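Photosystem II extrinsic protein V (Arthrospira maxima, PDB 1F1C) binds one heme c covalently and, as an extrinsic lumenal subunit of photosystem II, probably helps stabilise the oxygen-evolving complex and protect it against heat-induced inactivation. Local coordinates at residues A[29-34]-A[114-119]. Sequence-based numbering, arbitrary orientation.
Sequences QVFNAA and AGYILL. With HEC (heme c), chain C.
F31 and Y116 both swing their rings away from their own backbone N (chi1 -174° and 172°), which carries each ring off its helix and into the space before the other. The two side chains cross at about a right angle. Y116 lays CE2 over one face of the phenylalanine ring, 3.6 Å from F31 CG, while its CD2 reaches F31 CB at 3.7 Å. The rings meet obliquely, planes inclined at 54° and centroids 5.2 Å apart. Tyrosine suits its place by offering a flat ring to F31 while its side chain also touches Q28 and R124. I117 turns the other way: CG1 lies beside its backbone N and anti to the carbonyl carbon. Its unbranched arm is long enough to serve two neighbours, CG1 lying 3.9 Å from F31 CE2 and CD1 3.8 Å from the heme methyl CMB. The contact joins helices 21-34 and 107-124, the N- and C-terminal helices whose packing is a hallmark of the cytochrome c fold. It is apolar, with no hydrogen bond between the two segments. Phenylalanine, wholly apolar, can pack against V113 and L52 and lie close to C35, which carries the heme covalently, and H39, an axial ligand of the iron. At A34 the small methyl lets the helix end close against the heme, CB lying 4.0 Å from heme CBB.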
loop_
_atom_site.group_PDB
_atom_site.type_symbol
_atom_site.label_atom_id
_atom_site.label_comp_id
_atom_site.label_asym_id
_atom_site.label_seq_id
_atom_site.Cartn_x
_atom_site.Cartn_y
_atom_site.Cartn_z
ATOM N N GLN A 29 21.246 -0.445 6.536
ATOM C CA GLN A 29 21.143 0.728 5.679
ATOM C C GLN A 29 19.948 0.617 4.763
ATOM O O GLN A 29 19.089 1.497 4.743
ATOM C CB GLN A 29 22.399 0.887 4.824
ATOM C CG GLN A 29 23.593 1.427 5.574
ATOM C CD GLN A 29 24.888 1.169 4.839
ATOM O OE1 GLN A 29 24.988 1.399 3.627
ATOM N NE2 GLN A 29 25.897 0.688 5.567
ATOM N N VAL A 30 19.893 -0.462 3.987
ATOM C CA VAL A 30 18.776 -0.629 3.075
ATOM C C VAL A 30 17.491 -0.563 3.877
ATOM O O VAL A 30 16.525 0.100 3.483
ATOM C CB VAL A 30 18.843 -1.978 2.317
ATOM C CG1 VAL A 30 17.606 -2.154 1.457
ATOM C CG2 VAL A 30 20.076 -2.012 1.432
ATOM N N PHE A 31 17.486 -1.229 5.024
ATOM C CA PHE A 31 16.296 -1.233 5.850
ATOM C C PHE A 31 15.921 0.172 6.297
ATOM O O PHE A 31 14.788 0.606 6.099
ATOM C CB PHE A 31 16.492 -2.141 7.065
ATOM C CG PHE A 31 15.251 -2.305 7.904
ATOM C CD1 PHE A 31 14.927 -1.367 8.883
ATOM C CD2 PHE A 31 14.390 -3.382 7.690
ATOM C CE1 PHE A 31 13.756 -1.496 9.643
ATOM C CE2 PHE A 31 13.222 -3.522 8.440
ATOM C CZ PHE A 31 12.903 -2.577 9.418
ATOM N N ASN A 32 16.871 0.891 6.888
ATOM C CA ASN A 32 16.594 2.239 7.363
ATOM C C ASN A 32 16.172 3.175 6.250
ATOM O O ASN A 32 15.507 4.182 6.495
ATOM C CB ASN A 32 17.809 2.825 8.085
ATOM C CG ASN A 32 18.041 2.182 9.434
ATOM O OD1 ASN A 32 17.113 1.646 10.048
ATOM N ND2 ASN A 32 19.273 2.245 9.915
ATOM N N ALA A 33 16.550 2.839 5.026
ATOM C CA ALA A 33 16.206 3.679 3.894
ATOM C C ALA A 33 14.867 3.320 3.264
ATOM O O ALA A 33 14.089 4.209 2.904
ATOM C CB ALA A 33 17.300 3.603 2.850
ATOM N N ALA A 34 14.577 2.026 3.158
ATOM C CA ALA A 34 13.337 1.587 2.506
ATOM C C ALA A 34 12.267 0.950 3.375
ATOM O O ALA A 34 11.166 0.676 2.894
ATOM C CB ALA A 34 13.675 0.626 1.363
ATOM N N ALA A 114 17.393 -9.137 4.944
ATOM C CA ALA A 114 16.806 -10.328 5.552
ATOM C C ALA A 114 17.603 -10.747 6.789
ATOM O O ALA A 114 17.036 -11.112 7.821
ATOM C CB ALA A 114 16.768 -11.468 4.531
ATOM N N GLY A 115 18.929 -10.699 6.676
ATOM C CA GLY A 115 19.766 -11.058 7.797
ATOM C C GLY A 115 19.599 -10.040 8.907
ATOM O O GLY A 115 19.547 -10.394 10.088
ATOM N N TYR A 116 19.522 -8.767 8.529
ATOM C CA TYR A 116 19.353 -7.690 9.503
ATOM C C TYR A 116 18.062 -7.890 10.295
ATOM O O TYR A 116 18.073 -7.914 11.530
ATOM C CB TYR A 116 19.306 -6.326 8.796
ATOM C CG TYR A 116 18.951 -5.193 9.726
ATOM C CD1 TYR A 116 19.827 -4.791 10.730
ATOM C CD2 TYR A 116 17.718 -4.549 9.631
ATOM C CE1 TYR A 116 19.486 -3.779 11.620
ATOM C CE2 TYR A 116 17.369 -3.535 10.511
ATOM C CZ TYR A 116 18.257 -3.158 11.504
ATOM O OH TYR A 116 17.912 -2.162 12.389
ATOM N N ILE A 117 16.950 -8.023 9.578
ATOM C CA ILE A 117 15.658 -8.222 10.217
ATOM C C ILE A 117 15.707 -9.373 11.218
ATOM O O ILE A 117 15.262 -9.219 12.351
ATOM C CB ILE A 117 14.544 -8.505 9.167
ATOM C CG1 ILE A 117 14.262 -7.231 8.343
ATOM C CG2 ILE A 117 13.281 -9.022 9.878
ATOM C CD1 ILE A 117 13.240 -7.400 7.186
ATOM N N LEU A 118 16.259 -10.513 10.801
ATOM C CA LEU A 118 16.347 -11.697 11.662
ATOM C C LEU A 118 17.324 -11.526 12.822
ATOM O O LEU A 118 17.246 -12.240 13.826
ATOM C CB LEU A 118 16.760 -12.932 10.844
ATOM C CG LEU A 118 15.894 -13.364 9.652
ATOM C CD1 LEU A 118 16.593 -14.514 8.934
ATOM C CD2 LEU A 118 14.508 -13.779 10.110
ATOM N N LEU A 119 18.250 -10.586 12.685
ATOM C CA LEU A 119 19.229 -10.348 13.731
ATOM C C LEU A 119 18.665 -9.570 14.917
ATOM O O LEU A 119 18.905 -9.931 16.059
ATOM C CB LEU A 119 20.424 -9.581 13.170
ATOM C CG LEU A 119 21.509 -9.206 14.190
ATOM C CD1 LEU A 119 22.201 -10.454 14.713
ATOM C CD2 LEU A 119 22.520 -8.283 13.521
HETATM FE FE HEC C . 6.583 -3.931 4.995
HETATM C CHA HEC C . 4.494 -6.399 6.036
HETATM C CHB HEC C . 9.272 -6.165 5.211
HETATM C CHC HEC C . 8.742 -1.608 3.753
HETATM C CHD HEC C . 4.101 -1.649 5.248
HETATM N NA HEC C . 6.811 -5.859 5.440
HETATM C C1A HEC C . 5.835 -6.733 5.836
HETATM C C2A HEC C . 6.425 -8.007 6.149
HETATM C C3A HEC C . 7.737 -7.945 5.922
HETATM C C4A HEC C . 7.987 -6.605 5.527
HETATM C CMA HEC C . 8.744 -9.083 5.865
HETATM C CAA HEC C . 5.702 -9.227 6.612
HETATM C CBA HEC C . 5.587 -9.113 8.110
HETATM C CGA HEC C . 5.061 -10.377 8.725
HETATM O O1A HEC C . 4.722 -11.304 7.964
HETATM O O2A HEC C . 4.984 -10.445 9.964
HETATM N NB HEC C . 8.539 -3.895 4.553
HETATM C C1B HEC C . 9.517 -4.901 4.735
HETATM C C2B HEC C . 10.787 -4.506 4.222
HETATM C C3B HEC C . 10.609 -3.281 3.689
HETATM C C4B HEC C . 9.246 -2.876 3.953
HETATM C CMB HEC C . 12.096 -5.277 4.272
HETATM C CAB HEC C . 11.573 -2.566 2.979
HETATM C CBB HEC C . 12.099 -3.039 1.761
HETATM N NC HEC C . 6.454 -2.044 4.626
HETATM C C1C HEC C . 7.448 -1.216 4.132
HETATM C C2C HEC C . 6.987 0.125 3.999
HETATM C C3C HEC C . 5.668 0.131 4.351
HETATM C C4C HEC C . 5.357 -1.231 4.791
HETATM C CMC HEC C . 7.825 1.341 3.611
HETATM C CAC HEC C . 4.848 1.288 4.418
HETATM C CBC HEC C . 4.595 2.094 3.267
HETATM N ND HEC C . 4.683 -4.017 5.470
HETATM C C1D HEC C . 3.773 -2.984 5.480
HETATM C C2D HEC C . 2.476 -3.436 5.852
HETATM C C3D HEC C . 2.589 -4.761 6.070
HETATM C C4D HEC C . 3.965 -5.122 5.863
HETATM C CMD HEC C . 1.251 -2.548 6.171
HETATM C CAD HEC C . 1.453 -5.739 6.389
HETATM C CBD HEC C . 0.788 -6.290 5.129
HETATM C CGD HEC C . -0.291 -7.325 5.431
HETATM O O1D HEC C . 0.035 -8.425 5.914
HETATM O O2D HEC C . -1.479 -7.036 5.188
#